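Glycerate dehydrogenase related protein (Thermoplasma acidophilum, PDB 3GVX) probably binds NAD and reduces small 2-keto acids such as glyoxylate or hydroxypyruvate, as some other D-isomer specific 2-hydroxyacid dehydrogenases do. Local coordinates at residues Ile149-Ser154 / Val162-Pro167; Asp169-Ser174 / Arg194-Ala199; Asp175-Ala180 / Lys201-Val206. All blocks are in the same frame, centred on the assembly; numbering follows the deposited sequence.

How the contacts relate
All three contacts belong to the Rossmann-type, probably NAD-binding domain, built round a parallel seven-stranded sheet. Contact 1 comes first along the chain and joins edge strand 162-163 to strand 147-151. Strand 162-163 leads into helix 167-172, which contact 2 packs against helix 193-196 and the turn through Ala199. Contact 3 pairs strands 176-179 and 204-207 in the same sheet, and its segments alternate with those of contact 2. The centres of contacts 2 and 3 are about 9 Å apart, where Phe171 packs on Val177, Leu203 and Ile205. Contacts 1 and 2 meet through Ile149 and Leu170, so helix 167-172 ties sheet edge to sheet middle.

Contact 1. Residues Ile149-Ser154 / Val162-Pro167; sequences IAYTRS and VISESP
Pro167 puts its CG over the centre of the Tyr151 ring, 3.9 Å from the centroid and only 13° off the ring normal, a CH-pi contact just where strand 162-163 has given way to helix 167-172. With CG anti to the backbone N (chi1 165°), the tyrosine side chain leaves the strand beside its own carbonyl carbon; at the ring, Tyr151 CE1 meets Pro167 CD. At the ring's edge, in its plane, sits Ser164 OG, which comes within 3.2 Å of Tyr151 CB. Before Tyr151 the chains pair as parallel strands: Ala150 N donates to Val162 O (2.7 Å), and Ser164 N to Ala150 O (2.8 Å). Ser164 OG adds a second bond to Ala150 O at 3.2 Å, standing well above the carbonyl plane and on the same face as Ser164 N. Ile149 and Val162 lie side by side, Ile149 CG1 against Val162 CB at 3.7 Å, and Leu170 packs on both Ile149 and Tyr151. An alanine in place of Tyr151 would probably leave Pro167 without its aromatic partner and open a gap beside Leu170. Ser166 OG caps the new helix at Asp169 N. At this edge of the Rossmann-type sheet the chemistry changes along the pairing: backbone bonds fix the strands, while a CH-pi contact and the N-cap serine probably help hold the first turn of helix 167-172 beside them.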
ATOM      1  N   ILE B 149       7.091 -13.474  -6.800  1.00 34.67           N
ATOM      2  CA  ILE B 149       7.141 -14.695  -7.563  1.00 35.33           C
ATOM      3  C   ILE B 149       6.042 -14.600  -8.607  1.00 36.75           C
ATOM      4  O   ILE B 149       4.895 -14.253  -8.311  1.00 33.30           O
ATOM      5  CB  ILE B 149       6.947 -15.911  -6.644  1.00 38.48           C
ATOM      6  CG1 ILE B 149       8.139 -15.976  -5.683  1.00 39.01           C
ATOM      7  CG2 ILE B 149       6.814 -17.193  -7.472  1.00 37.60           C
ATOM      8  CD1 ILE B 149       7.840 -16.593  -4.364  1.00 41.32           C
ATOM      9  N   ALA B 150       6.414 -14.873  -9.846  1.00 37.41           N
ATOM     10  CA  ALA B 150       5.454 -14.771 -10.911  1.00 39.78           C
ATOM     11  C   ALA B 150       5.318 -16.030 -11.706  1.00 41.49           C
ATOM     12  O   ALA B 150       6.271 -16.773 -11.946  1.00 43.04           O
ATOM     13  CB  ALA B 150       5.805 -13.613 -11.825  1.00 36.77           C
ATOM     14  N   TYR B 151       4.083 -16.283 -12.078  1.00 42.82           N
ATOM     15  CA  TYR B 151       3.797 -17.414 -12.900  1.00 45.34           C
ATOM     16  C   TYR B 151       3.201 -16.789 -14.137  1.00 47.09           C
ATOM     17  O   TYR B 151       2.107 -16.216 -14.091  1.00 47.01           O
ATOM     18  CB  TYR B 151       2.783 -18.333 -12.253  1.00 45.92           C
ATOM     19  CG  TYR B 151       2.254 -19.284 -13.278  1.00 46.92           C
ATOM     20  CD1 TYR B 151       3.025 -20.343 -13.739  1.00 46.93           C
ATOM     21  CD2 TYR B 151       1.042 -19.038 -13.899  1.00 47.50           C
ATOM     22  CE1 TYR B 151       2.603 -21.129 -14.811  1.00 48.62           C
ATOM     23  CE2 TYR B 151       0.607 -19.816 -14.965  1.00 48.35           C
ATOM     24  CZ  TYR B 151       1.393 -20.859 -15.420  1.00 49.03           C
ATOM     25  OH  TYR B 151       0.960 -21.624 -16.481  1.00 52.26           O
ATOM     26  N   THR B 152       3.917 -16.887 -15.246  1.00 48.19           N
ATOM     27  CA  THR B 152       3.408 -16.272 -16.447  1.00 49.48           C
ATOM     28  C   THR B 152       3.751 -16.886 -17.772  1.00 51.45           C
ATOM     29  O   THR B 152       4.729 -17.611 -17.935  1.00 52.07           O
ATOM     30  CB  THR B 152       3.848 -14.823 -16.562  1.00 48.36           C
ATOM     31  OG1 THR B 152       3.220 -14.232 -17.703  1.00 47.69           O
ATOM     32  CG2 THR B 152       5.362 -14.753 -16.728  1.00 47.51           C
ATOM     33  N   ARG B 153       2.899 -16.527 -18.720  1.00 53.36           N
ATOM     34  CA  ARG B 153       3.012 -16.885 -20.104  1.00 55.67           C
ATOM     35  C   ARG B 153       3.977 -15.803 -20.586  1.00 56.13           C
ATOM     36  O   ARG B 153       3.577 -14.742 -21.081  1.00 56.52           O
ATOM     37  CB  ARG B 153       1.649 -16.737 -20.765  1.00 57.46           C
ATOM     38  CG  ARG B 153       0.462 -17.065 -19.835  1.00 59.08           C
ATOM     39  CD  ARG B 153       0.406 -18.552 -19.478  1.00 61.38           C
ATOM     40  NE  ARG B 153       0.868 -19.385 -20.589  1.00 63.16           N
ATOM     41  CZ  ARG B 153       0.290 -20.513 -20.989  1.00 64.30           C
ATOM     42  NH1 ARG B 153      -0.795 -20.965 -20.378  1.00 65.02           N
ATOM     43  NH2 ARG B 153       0.816 -21.202 -21.995  1.00 64.12           N
ATOM     44  N   SER B 154       5.253 -16.091 -20.348  1.00 56.09           N
ATOM     45  CA  SER B 154       6.398 -15.259 -20.686  1.00 55.04           C
ATOM     46  C   SER B 154       6.345 -13.743 -20.583  1.00 53.70           C
ATOM     47  O   SER B 154       5.351 -13.092 -20.898  1.00 53.00           O
ATOM     48  CB  SER B 154       6.901 -15.613 -22.078  1.00 56.16           C
ATOM     49  OG  SER B 154       8.073 -14.879 -22.374  1.00 56.81           O
ATOM     50  N   VAL B 162      11.339 -14.290  -8.777  1.00 36.99           N
ATOM     51  CA  VAL B 162      11.267 -15.704  -9.111  1.00 37.33           C
ATOM     52  C   VAL B 162      10.180 -16.031 -10.119  1.00 39.07           C
ATOM     53  O   VAL B 162       9.025 -15.611  -9.994  1.00 38.71           O
ATOM     54  CB  VAL B 162      11.027 -16.574  -7.847  1.00 37.00           C
ATOM     55  CG1 VAL B 162      11.016 -18.059  -8.229  1.00 34.43           C
ATOM     56  CG2 VAL B 162      12.088 -16.278  -6.784  1.00 34.14           C
ATOM     57  N   ILE B 163      10.573 -16.786 -11.130  1.00 39.66           N
ATOM     58  CA  ILE B 163       9.647 -17.210 -12.149  1.00 41.01           C
ATOM     59  C   ILE B 163       9.333 -18.640 -11.796  1.00 42.95           C
ATOM     60  O   ILE B 163      10.237 -19.464 -11.659  1.00 44.30           O
ATOM     61  CB  ILE B 163      10.292 -17.172 -13.522  1.00 42.36           C
ATOM     62  CG1 ILE B 163      10.840 -15.771 -13.779  1.00 41.54           C
ATOM     63  CG2 ILE B 163       9.284 -17.615 -14.575  1.00 41.47           C
ATOM     64  CD1 ILE B 163      11.638 -15.638 -15.041  1.00 41.38           C
ATOM     65  N   SER B 164       8.058 -18.941 -11.612  1.00 43.84           N
ATOM     66  CA  SER B 164       7.708 -20.298 -11.262  1.00 45.68           C
ATOM     67  C   SER B 164       7.466 -21.141 -12.511  1.00 47.37           C
ATOM     68  O   SER B 164       7.356 -20.630 -13.628  1.00 46.99           O
ATOM     69  CB  SER B 164       6.502 -20.323 -10.321  1.00 45.25           C
ATOM     70  OG  SER B 164       5.376 -19.703 -10.891  1.00 46.31           O
ATOM     71  N   GLU B 165       7.377 -22.443 -12.293  1.00 48.76           N
ATOM     72  CA  GLU B 165       7.195 -23.409 -13.361  1.00 49.62           C
ATOM     73  C   GLU B 165       5.763 -23.785 -13.565  1.00 48.28           C
ATOM     74  O   GLU B 165       5.364 -24.211 -14.644  1.00 49.51           O
ATOM     75  CB  GLU B 165       7.969 -24.645 -13.007  1.00 52.28           C
ATOM     76  CG  GLU B 165       9.292 -24.320 -12.409  1.00 55.90           C
ATOM     77  CD  GLU B 165      10.132 -25.546 -12.317  1.00 59.63           C
ATOM     78  OE1 GLU B 165       9.571 -26.603 -11.951  1.00 61.47           O
ATOM     79  OE2 GLU B 165      11.340 -25.461 -12.615  1.00 60.22           O
ATOM     80  N   SER B 166       4.989 -23.640 -12.513  1.00 45.82           N
ATOM     81  CA  SER B 166       3.606 -23.999 -12.584  1.00 43.37           C
ATOM     82  C   SER B 166       2.901 -23.244 -11.488  1.00 42.98           C
ATOM     83  O   SER B 166       3.536 -22.666 -10.610  1.00 41.77           O
ATOM     84  CB  SER B 166       3.460 -25.503 -12.363  1.00 43.18           C
ATOM     85  OG  SER B 166       4.150 -25.904 -11.196  1.00 41.06           O
ATOM     86  N   PRO B 167       1.573 -23.214 -11.544  1.00 42.37           N
ATOM     87  CA  PRO B 167       0.784 -22.523 -10.533  1.00 41.30           C
ATOM     88  C   PRO B 167       0.980 -23.207  -9.174  1.00 41.67           C
ATOM     89  O   PRO B 167       1.031 -22.543  -8.140  1.00 41.10           O
ATOM     90  CB  PRO B 167      -0.637 -22.653 -11.070  1.00 42.15           C
ATOM     91  CG  PRO B 167      -0.428 -22.660 -12.552  1.00 41.89           C
ATOM     92  CD  PRO B 167       0.742 -23.580 -12.705  1.00 41.64           C
TER

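Contact 2. Residues Asp169-Ser174 / Arg194-Ala199; sequences DLFRQS and RLLANA
Phe171 and Leu195 meet at about a right angle where two helices of the Rossmann-type domain, 167-172 and 193-196, pack together beside the parallel sheet. The second belongs to the connection between strands 176-179 and 204-207. The buried half of the contact is made by apolar side chains. Leu195 CD1 stands over one face of the Phe171 ring, displaced toward the rim and 3.7 Å from Phe171 CD1, so that its methyl makes a CH-pi contact. Leu195 CD2 approaches Phe171 CE1 at 3.9 Å, and both branches of the leucine therefore work on the ring. Leu196 runs alongside the phenylalanine, pointing the same way, and brings Leu196 CD2 to within 4.0 Å of Phe171 CE2; Met219 and Phe222 of helix 216-225 pack on this leucine too. Nearer the backbone, Phe171 CB rests on Asn198 CB at 3.7 Å, which carries the packing up to the polar margin.

On the solvent side the grip is looser and depends on one polar pair. Exposed Arg172 bends at chi3 and crosses Asn198 obliquely, the guanidinium and amide planes standing 51° apart. Arg172 NH1 donates to Asn198 OD1 at 2.9 Å, but the N-H is well off the line to the oxygen, with an angle of 131°. Asn198 itself is steadied from its own side, in the type I turn from Leu196 to Ala199: with Leu195 O lying in the amide plane of Asn198, its ND2 donates to that oxygen at 2.8 Å, almost straight.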
ATOM      1  N   ASP B 169       3.653 -24.673  -8.202  1.00 41.14           N
ATOM      2  CA  ASP B 169       4.973 -24.248  -7.749  1.00 41.04           C
ATOM      3  C   ASP B 169       4.908 -22.831  -7.179  1.00 39.50           C
ATOM      4  O   ASP B 169       5.606 -22.506  -6.230  1.00 38.70           O
ATOM      5  CB  ASP B 169       5.983 -24.325  -8.902  1.00 43.65           C
ATOM      6  CG  ASP B 169       7.341 -23.736  -8.540  1.00 46.94           C
ATOM      7  OD1 ASP B 169       7.861 -24.044  -7.449  1.00 48.89           O
ATOM      8  OD2 ASP B 169       7.901 -22.968  -9.348  1.00 48.45           O
ATOM      9  N   LEU B 170       4.056 -21.994  -7.763  1.00 37.69           N
ATOM     10  CA  LEU B 170       3.880 -20.623  -7.297  1.00 36.16           C
ATOM     11  C   LEU B 170       3.269 -20.628  -5.897  1.00 35.73           C
ATOM     12  O   LEU B 170       3.772 -19.980  -4.995  1.00 33.79           O
ATOM     13  CB  LEU B 170       2.986 -19.827  -8.258  1.00 36.19           C
ATOM     14  CG  LEU B 170       2.754 -18.354  -7.890  1.00 35.55           C
ATOM     15  CD1 LEU B 170       3.875 -17.464  -8.446  1.00 36.59           C
ATOM     16  CD2 LEU B 170       1.403 -17.939  -8.453  1.00 36.69           C
ATOM     17  N   PHE B 171       2.180 -21.367  -5.720  1.00 35.03           N
ATOM     18  CA  PHE B 171       1.536 -21.465  -4.410  1.00 36.50           C
ATOM     19  C   PHE B 171       2.516 -21.947  -3.355  1.00 37.48           C
ATOM     20  O   PHE B 171       2.487 -21.502  -2.213  1.00 39.01           O
ATOM     21  CB  PHE B 171       0.332 -22.418  -4.450  1.00 35.55           C
ATOM     22  CG  PHE B 171      -0.939 -21.771  -4.915  1.00 35.18           C
ATOM     23  CD1 PHE B 171      -1.016 -21.179  -6.168  1.00 36.08           C
ATOM     24  CD2 PHE B 171      -2.049 -21.707  -4.084  1.00 35.11           C
ATOM     25  CE1 PHE B 171      -2.174 -20.524  -6.578  1.00 35.17           C
ATOM     26  CE2 PHE B 171      -3.215 -21.053  -4.491  1.00 35.12           C
ATOM     27  CZ  PHE B 171      -3.271 -20.459  -5.739  1.00 35.84           C
ATOM     28  N   ARG B 172       3.402 -22.845  -3.752  1.00 38.30           N
ATOM     29  CA  ARG B 172       4.379 -23.395  -2.835  1.00 39.68           C
ATOM     30  C   ARG B 172       5.407 -22.398  -2.320  1.00 39.26           C
ATOM     31  O   ARG B 172       5.963 -22.583  -1.249  1.00 39.08           O
ATOM     32  CB  ARG B 172       5.096 -24.576  -3.484  1.00 41.49           C
ATOM     33  CG  ARG B 172       4.294 -25.862  -3.516  1.00 44.89           C
ATOM     34  CD  ARG B 172       5.248 -27.041  -3.588  1.00 45.78           C
ATOM     35  NE  ARG B 172       5.860 -27.175  -4.907  1.00 47.94           N
ATOM     36  CZ  ARG B 172       5.253 -27.704  -5.963  1.00 48.55           C
ATOM     37  NH1 ARG B 172       4.014 -28.150  -5.858  1.00 46.49           N
ATOM     38  NH2 ARG B 172       5.892 -27.792  -7.125  1.00 49.34           N
ATOM     39  N   GLN B 173       5.659 -21.345  -3.087  1.00 37.85           N
ATOM     40  CA  GLN B 173       6.638 -20.340  -2.691  1.00 37.74           C
ATOM     41  C   GLN B 173       5.982 -19.055  -2.216  1.00 36.71           C
ATOM     42  O   GLN B 173       6.665 -18.074  -1.967  1.00 36.77           O
ATOM     43  CB  GLN B 173       7.553 -19.995  -3.869  1.00 37.77           C
ATOM     44  CG  GLN B 173       8.279 -21.159  -4.489  1.00 40.65           C
ATOM     45  CD  GLN B 173       9.119 -20.723  -5.669  1.00 42.93           C
ATOM     46  OE1 GLN B 173      10.100 -20.001  -5.508  1.00 41.68           O
ATOM     47  NE2 GLN B 173       8.725 -21.143  -6.868  1.00 43.40           N
ATOM     48  N   SER B 174       4.661 -19.057  -2.097  1.00 34.94           N
ATOM     49  CA  SER B 174       3.947 -17.842  -1.721  1.00 34.13           C
ATOM     50  C   SER B 174       3.236 -17.779  -0.365  1.00 34.60           C
ATOM     51  O   SER B 174       2.688 -18.766   0.125  1.00 33.92           O
ATOM     52  CB  SER B 174       2.935 -17.500  -2.818  1.00 33.56           C
ATOM     53  OG  SER B 174       3.565 -17.479  -4.074  1.00 34.17           O
ATOM     54  N   ARG B 194      -7.128 -29.385  -6.073  1.00 45.93           N
ATOM     55  CA  ARG B 194      -5.780 -29.870  -6.284  1.00 46.55           C
ATOM     56  C   ARG B 194      -4.708 -28.794  -6.194  1.00 46.12           C
ATOM     57  O   ARG B 194      -3.642 -29.032  -5.629  1.00 46.85           O
ATOM     58  CB  ARG B 194      -5.660 -30.593  -7.619  1.00 46.77           C
ATOM     59  CG  ARG B 194      -4.489 -31.536  -7.607  1.00 50.74           C
ATOM     60  CD  ARG B 194      -3.740 -31.568  -8.919  1.00 53.07           C
ATOM     61  NE  ARG B 194      -3.260 -30.250  -9.343  1.00 57.15           N
ATOM     62  CZ  ARG B 194      -2.424 -29.469  -8.653  1.00 59.55           C
ATOM     63  NH1 ARG B 194      -1.957 -29.855  -7.467  1.00 58.16           N
ATOM     64  NH2 ARG B 194      -2.024 -28.309  -9.168  1.00 58.22           N
ATOM     65  N   LEU B 195      -4.972 -27.623  -6.764  1.00 44.00           N
ATOM     66  CA  LEU B 195      -3.999 -26.532  -6.702  1.00 42.84           C
ATOM     67  C   LEU B 195      -3.921 -25.947  -5.284  1.00 42.07           C
ATOM     68  O   LEU B 195      -2.831 -25.708  -4.768  1.00 42.11           O
ATOM     69  CB  LEU B 195      -4.354 -25.432  -7.712  1.00 40.98           C
ATOM     70  CG  LEU B 195      -3.587 -24.110  -7.605  1.00 39.91           C
ATOM     71  CD1 LEU B 195      -2.080 -24.333  -7.764  1.00 40.67           C
ATOM     72  CD2 LEU B 195      -4.156 -23.150  -8.649  1.00 37.47           C
ATOM     73  N   LEU B 196      -5.079 -25.752  -4.657  1.00 41.53           N
ATOM     74  CA  LEU B 196      -5.162 -25.205  -3.301  1.00 41.74           C
ATOM     75  C   LEU B 196      -4.392 -25.989  -2.249  1.00 41.76           C
ATOM     76  O   LEU B 196      -3.874 -25.408  -1.296  1.00 41.60           O
ATOM     77  CB  LEU B 196      -6.616 -25.086  -2.857  1.00 41.00           C
ATOM     78  CG  LEU B 196      -7.448 -24.165  -3.737  1.00 41.02           C
ATOM     79  CD1 LEU B 196      -8.885 -24.131  -3.221  1.00 39.31           C
ATOM     80  CD2 LEU B 196      -6.805 -22.778  -3.761  1.00 41.46           C
ATOM     81  N   ALA B 197      -4.323 -27.304  -2.423  1.00 41.48           N
ATOM     82  CA  ALA B 197      -3.614 -28.160  -1.488  1.00 40.63           C
ATOM     83  C   ALA B 197      -2.163 -27.725  -1.332  1.00 41.10           C
ATOM     84  O   ALA B 197      -1.489 -28.147  -0.406  1.00 41.38           O
ATOM     85  CB  ALA B 197      -3.690 -29.626  -1.945  1.00 40.94           C
ATOM     86  N   ASN B 198      -1.675 -26.868  -2.223  1.00 40.82           N
ATOM     87  CA  ASN B 198      -0.293 -26.401  -2.123  1.00 41.13           C
ATOM     88  C   ASN B 198      -0.146 -25.217  -1.167  1.00 40.48           C
ATOM     89  O   ASN B 198       0.965 -24.844  -0.809  1.00 41.57           O
ATOM     90  CB  ASN B 198       0.233 -25.981  -3.500  1.00 42.78           C
ATOM     91  CG  ASN B 198       0.366 -27.146  -4.457  1.00 44.99           C
ATOM     92  OD1 ASN B 198       1.417 -27.791  -4.529  1.00 45.15           O
ATOM     93  ND2 ASN B 198      -0.704 -27.427  -5.196  1.00 43.01           N
ATOM     94  N   ALA B 199      -1.267 -24.642  -0.744  1.00 39.40           N
ATOM     95  CA  ALA B 199      -1.236 -23.464   0.122  1.00 39.06           C
ATOM     96  C   ALA B 199      -0.455 -23.587   1.417  1.00 38.25           C
ATOM     97  O   ALA B 199      -0.663 -24.497   2.226  1.00 37.77           O
ATOM     98  CB  ALA B 199      -2.654 -22.987   0.423  1.00 38.93           C
TER

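Contact 3. Residues Asp175-Ala180 / Lys201-Val206; sequences DFVLIA and KNLTIV
Thr204 N, Val177 N, Val206 N and Ile179 N supply the four backbone hydrogen bonds that join the two segments. Three of them are short and nearly straight, running from Val177 N to Thr204 O, from Val206 N to Val177 O and from Ile179 N to Val206 O, the last at 2.7 Å. The fourth, Thr204 N to Asp175 O, stretches to 3.3 Å at the start of the pairing. Beside them, CA-H groups of Phe176, Leu178, Leu203 and Ile205 lean on carbonyl oxygens of the facing segment.

A water bridges the long end. It donates to Asp175 O and to Asn202 O and accepts from Thr204 OG1, linking the threonine hydroxyl to both carbonyls. The carboxylate of Asp175 is engaged outside the pair, by Ala124 N and, in a salt bridge, by Arg200.

This pairing closes a beta-alpha-beta unit, strand 176-179, helix 193-196 and strand 204-207, in the middle of the Rossmann-type sheet; the strand directions differ by only 15°.

The apolar contacts divide between the two faces. On that of Phe176, Leu178, Thr204 and Val206, the Phe176 ring lies beside Thr204, with Phe176 CD1 3.7 Å from Thr204 CB. Leu178 CD1 meets Val206 CB at 3.6 Å, and Leu93 and Ala89 of helix 79-97 pack on Phe176 and Leu178. Val177 and Ile205 point to the other face, where Val177 CG2 reaches Leu203 CD1 at 3.9 Å. With chi2 at 74°, Leu203 CD1 also touches Asp175 O. Ile179 CD1 meets Ile205 CG2 at 3.8 Å, while Phe171 of helix 167-172 covers Val177, Leu203 and Ile205.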
ATOM      1  N   ASP B 175       3.255 -16.587   0.226  1.00 32.84           N
ATOM      2  CA  ASP B 175       2.557 -16.329   1.482  1.00 30.98           C
ATOM      3  C   ASP B 175       1.255 -15.650   1.094  1.00 30.54           C
ATOM      4  O   ASP B 175       0.247 -15.723   1.799  1.00 29.63           O
ATOM      5  CB  ASP B 175       3.393 -15.418   2.384  1.00 28.86           C
ATOM      6  CG  ASP B 175       4.707 -16.044   2.774  1.00 27.76           C
ATOM      7  OD1 ASP B 175       4.704 -17.164   3.304  1.00 30.66           O
ATOM      8  OD2 ASP B 175       5.753 -15.422   2.557  1.00 28.07           O
ATOM      9  N   PHE B 176       1.309 -14.985  -0.051  1.00 28.89           N
ATOM     10  CA  PHE B 176       0.179 -14.276  -0.606  1.00 28.93           C
ATOM     11  C   PHE B 176       0.149 -14.595  -2.080  1.00 30.88           C
ATOM     12  O   PHE B 176       1.184 -14.665  -2.732  1.00 31.23           O
ATOM     13  CB  PHE B 176       0.351 -12.769  -0.445  1.00 28.88           C
ATOM     14  CG  PHE B 176       0.476 -12.318   0.974  1.00 27.71           C
ATOM     15  CD1 PHE B 176      -0.643 -11.938   1.700  1.00 28.02           C
ATOM     16  CD2 PHE B 176       1.708 -12.293   1.596  1.00 28.43           C
ATOM     17  CE1 PHE B 176      -0.531 -11.546   3.022  1.00 28.02           C
ATOM     18  CE2 PHE B 176       1.827 -11.900   2.922  1.00 26.95           C
ATOM     19  CZ  PHE B 176       0.706 -11.528   3.633  1.00 27.77           C
ATOM     20  N   VAL B 177      -1.043 -14.802  -2.604  1.00 30.09           N
ATOM     21  CA  VAL B 177      -1.183 -15.081  -4.009  1.00 30.13           C
ATOM     22  C   VAL B 177      -2.222 -14.173  -4.594  1.00 30.75           C
ATOM     23  O   VAL B 177      -3.344 -14.070  -4.096  1.00 31.87           O
ATOM     24  CB  VAL B 177      -1.607 -16.524  -4.285  1.00 31.45           C
ATOM     25  CG1 VAL B 177      -2.127 -16.628  -5.730  1.00 33.98           C
ATOM     26  CG2 VAL B 177      -0.434 -17.471  -4.040  1.00 31.15           C
ATOM     27  N   LEU B 178      -1.828 -13.494  -5.656  1.00 30.60           N
ATOM     28  CA  LEU B 178      -2.741 -12.613  -6.329  1.00 32.54           C
ATOM     29  C   LEU B 178      -3.119 -13.202  -7.682  1.00 33.05           C
ATOM     30  O   LEU B 178      -2.261 -13.599  -8.467  1.00 32.29           O
ATOM     31  CB  LEU B 178      -2.126 -11.240  -6.545  1.00 35.02           C
ATOM     32  CG  LEU B 178      -3.177 -10.401  -7.265  1.00 37.05           C
ATOM     33  CD1 LEU B 178      -3.828  -9.413  -6.289  1.00 39.59           C
ATOM     34  CD2 LEU B 178      -2.525  -9.723  -8.463  1.00 38.98           C
ATOM     35  N   ILE B 179      -4.411 -13.255  -7.955  1.00 34.22           N
ATOM     36  CA  ILE B 179      -4.845 -13.781  -9.226  1.00 36.95           C
ATOM     37  C   ILE B 179      -5.205 -12.629 -10.134  1.00 35.32           C
ATOM     38  O   ILE B 179      -6.124 -11.872  -9.868  1.00 34.67           O
ATOM     39  CB  ILE B 179      -6.041 -14.714  -9.082  1.00 39.15           C
ATOM     40  CG1 ILE B 179      -5.681 -15.835  -8.104  1.00 42.25           C
ATOM     41  CG2 ILE B 179      -6.421 -15.264 -10.458  1.00 39.89           C
ATOM     42  CD1 ILE B 179      -6.860 -16.570  -7.556  1.00 44.67           C
ATOM     43  N   ALA B 180      -4.430 -12.491 -11.196  1.00 35.72           N
ATOM     44  CA  ALA B 180      -4.645 -11.445 -12.170  1.00 36.91           C
ATOM     45  C   ALA B 180      -4.352 -12.042 -13.548  1.00 38.12           C
ATOM     46  O   ALA B 180      -3.498 -11.564 -14.281  1.00 37.08           O
ATOM     47  CB  ALA B 180      -3.727 -10.309 -11.876  1.00 36.99           C
ATOM     48  N   LYS B 201       0.734 -22.413   5.104  1.00 36.71           N
ATOM     49  CA  LYS B 201      -0.095 -22.082   6.241  1.00 38.49           C
ATOM     50  C   LYS B 201      -0.334 -20.570   6.247  1.00 37.94           C
ATOM     51  O   LYS B 201       0.591 -19.788   6.047  1.00 38.55           O
ATOM     52  CB  LYS B 201       0.604 -22.525   7.528  1.00 40.89           C
ATOM     53  CG  LYS B 201      -0.304 -23.274   8.505  1.00 45.94           C
ATOM     54  CD  LYS B 201      -0.892 -24.566   7.881  1.00 49.44           C
ATOM     55  CE  LYS B 201      -1.716 -25.355   8.897  1.00 50.32           C
ATOM     56  NZ  LYS B 201      -3.152 -25.450   8.530  1.00 49.05           N
ATOM     57  N   ASN B 202      -1.588 -20.178   6.446  1.00 37.08           N
ATOM     58  CA  ASN B 202      -1.995 -18.769   6.500  1.00 37.64           C
ATOM     59  C   ASN B 202      -1.970 -18.015   5.181  1.00 36.79           C
ATOM     60  O   ASN B 202      -1.912 -16.787   5.155  1.00 35.55           O
ATOM     61  CB  ASN B 202      -1.147 -18.007   7.512  1.00 37.60           C
ATOM     62  CG  ASN B 202      -1.303 -18.546   8.904  1.00 38.30           C
ATOM     63  OD1 ASN B 202      -2.412 -18.844   9.351  1.00 39.72           O
ATOM     64  ND2 ASN B 202      -0.196 -18.670   9.607  1.00 39.89           N
ATOM     65  N   LEU B 203      -2.041 -18.761   4.089  1.00 36.33           N
ATOM     66  CA  LEU B 203      -2.025 -18.167   2.769  1.00 34.49           C
ATOM     67  C   LEU B 203      -3.223 -17.259   2.599  1.00 33.72           C
ATOM     68  O   LEU B 203      -4.314 -17.564   3.075  1.00 34.20           O
ATOM     69  CB  LEU B 203      -2.061 -19.253   1.697  1.00 32.84           C
ATOM     70  CG  LEU B 203      -2.371 -18.686   0.309  1.00 33.51           C
ATOM     71  CD1 LEU B 203      -1.141 -17.931  -0.254  1.00 28.89           C
ATOM     72  CD2 LEU B 203      -2.801 -19.826  -0.609  1.00 31.18           C
ATOM     73  N   THR B 204      -3.002 -16.130   1.942  1.00 33.62           N
ATOM     74  CA  THR B 204      -4.060 -15.180   1.650  1.00 32.29           C
ATOM     75  C   THR B 204      -4.140 -15.097   0.141  1.00 32.48           C
ATOM     76  O   THR B 204      -3.142 -14.867  -0.549  1.00 30.57           O
ATOM     77  CB  THR B 204      -3.758 -13.784   2.210  1.00 32.34           C
ATOM     78  OG1 THR B 204      -3.614 -13.870   3.632  1.00 31.09           O
ATOM     79  CG2 THR B 204      -4.895 -12.819   1.877  1.00 32.30           C
ATOM     80  N   ILE B 205      -5.337 -15.311  -0.371  1.00 33.39           N
ATOM     81  CA  ILE B 205      -5.542 -15.275  -1.794  1.00 33.22           C
ATOM     82  C   ILE B 205      -6.343 -14.055  -2.173  1.00 33.03           C
ATOM     83  O   ILE B 205      -7.359 -13.740  -1.556  1.00 32.40           O
ATOM     84  CB  ILE B 205      -6.243 -16.539  -2.267  1.00 35.33           C
ATOM     85  CG1 ILE B 205      -5.429 -17.744  -1.788  1.00 38.97           C
ATOM     86  CG2 ILE B 205      -6.424 -16.494  -3.781  1.00 35.18           C
ATOM     87  CD1 ILE B 205      -5.720 -19.050  -2.468  1.00 38.73           C
ATOM     88  N   VAL B 206      -5.862 -13.350  -3.184  1.00 32.06           N
ATOM     89  CA  VAL B 206      -6.540 -12.164  -3.645  1.00 34.28           C
ATOM     90  C   VAL B 206      -6.918 -12.356  -5.106  1.00 35.78           C
ATOM     91  O   VAL B 206      -6.073 -12.653  -5.952  1.00 34.73           O
ATOM     92  CB  VAL B 206      -5.636 -10.930  -3.512  1.00 34.72           C
ATOM     93  CG1 VAL B 206      -6.468  -9.672  -3.643  1.00 32.98           C
ATOM     94  CG2 VAL B 206      -4.864 -10.988  -2.189  1.00 35.19           C
TER
HETATM   95  O   HOH W   1      -1.233 -14.582   4.316  1.00 41.24           O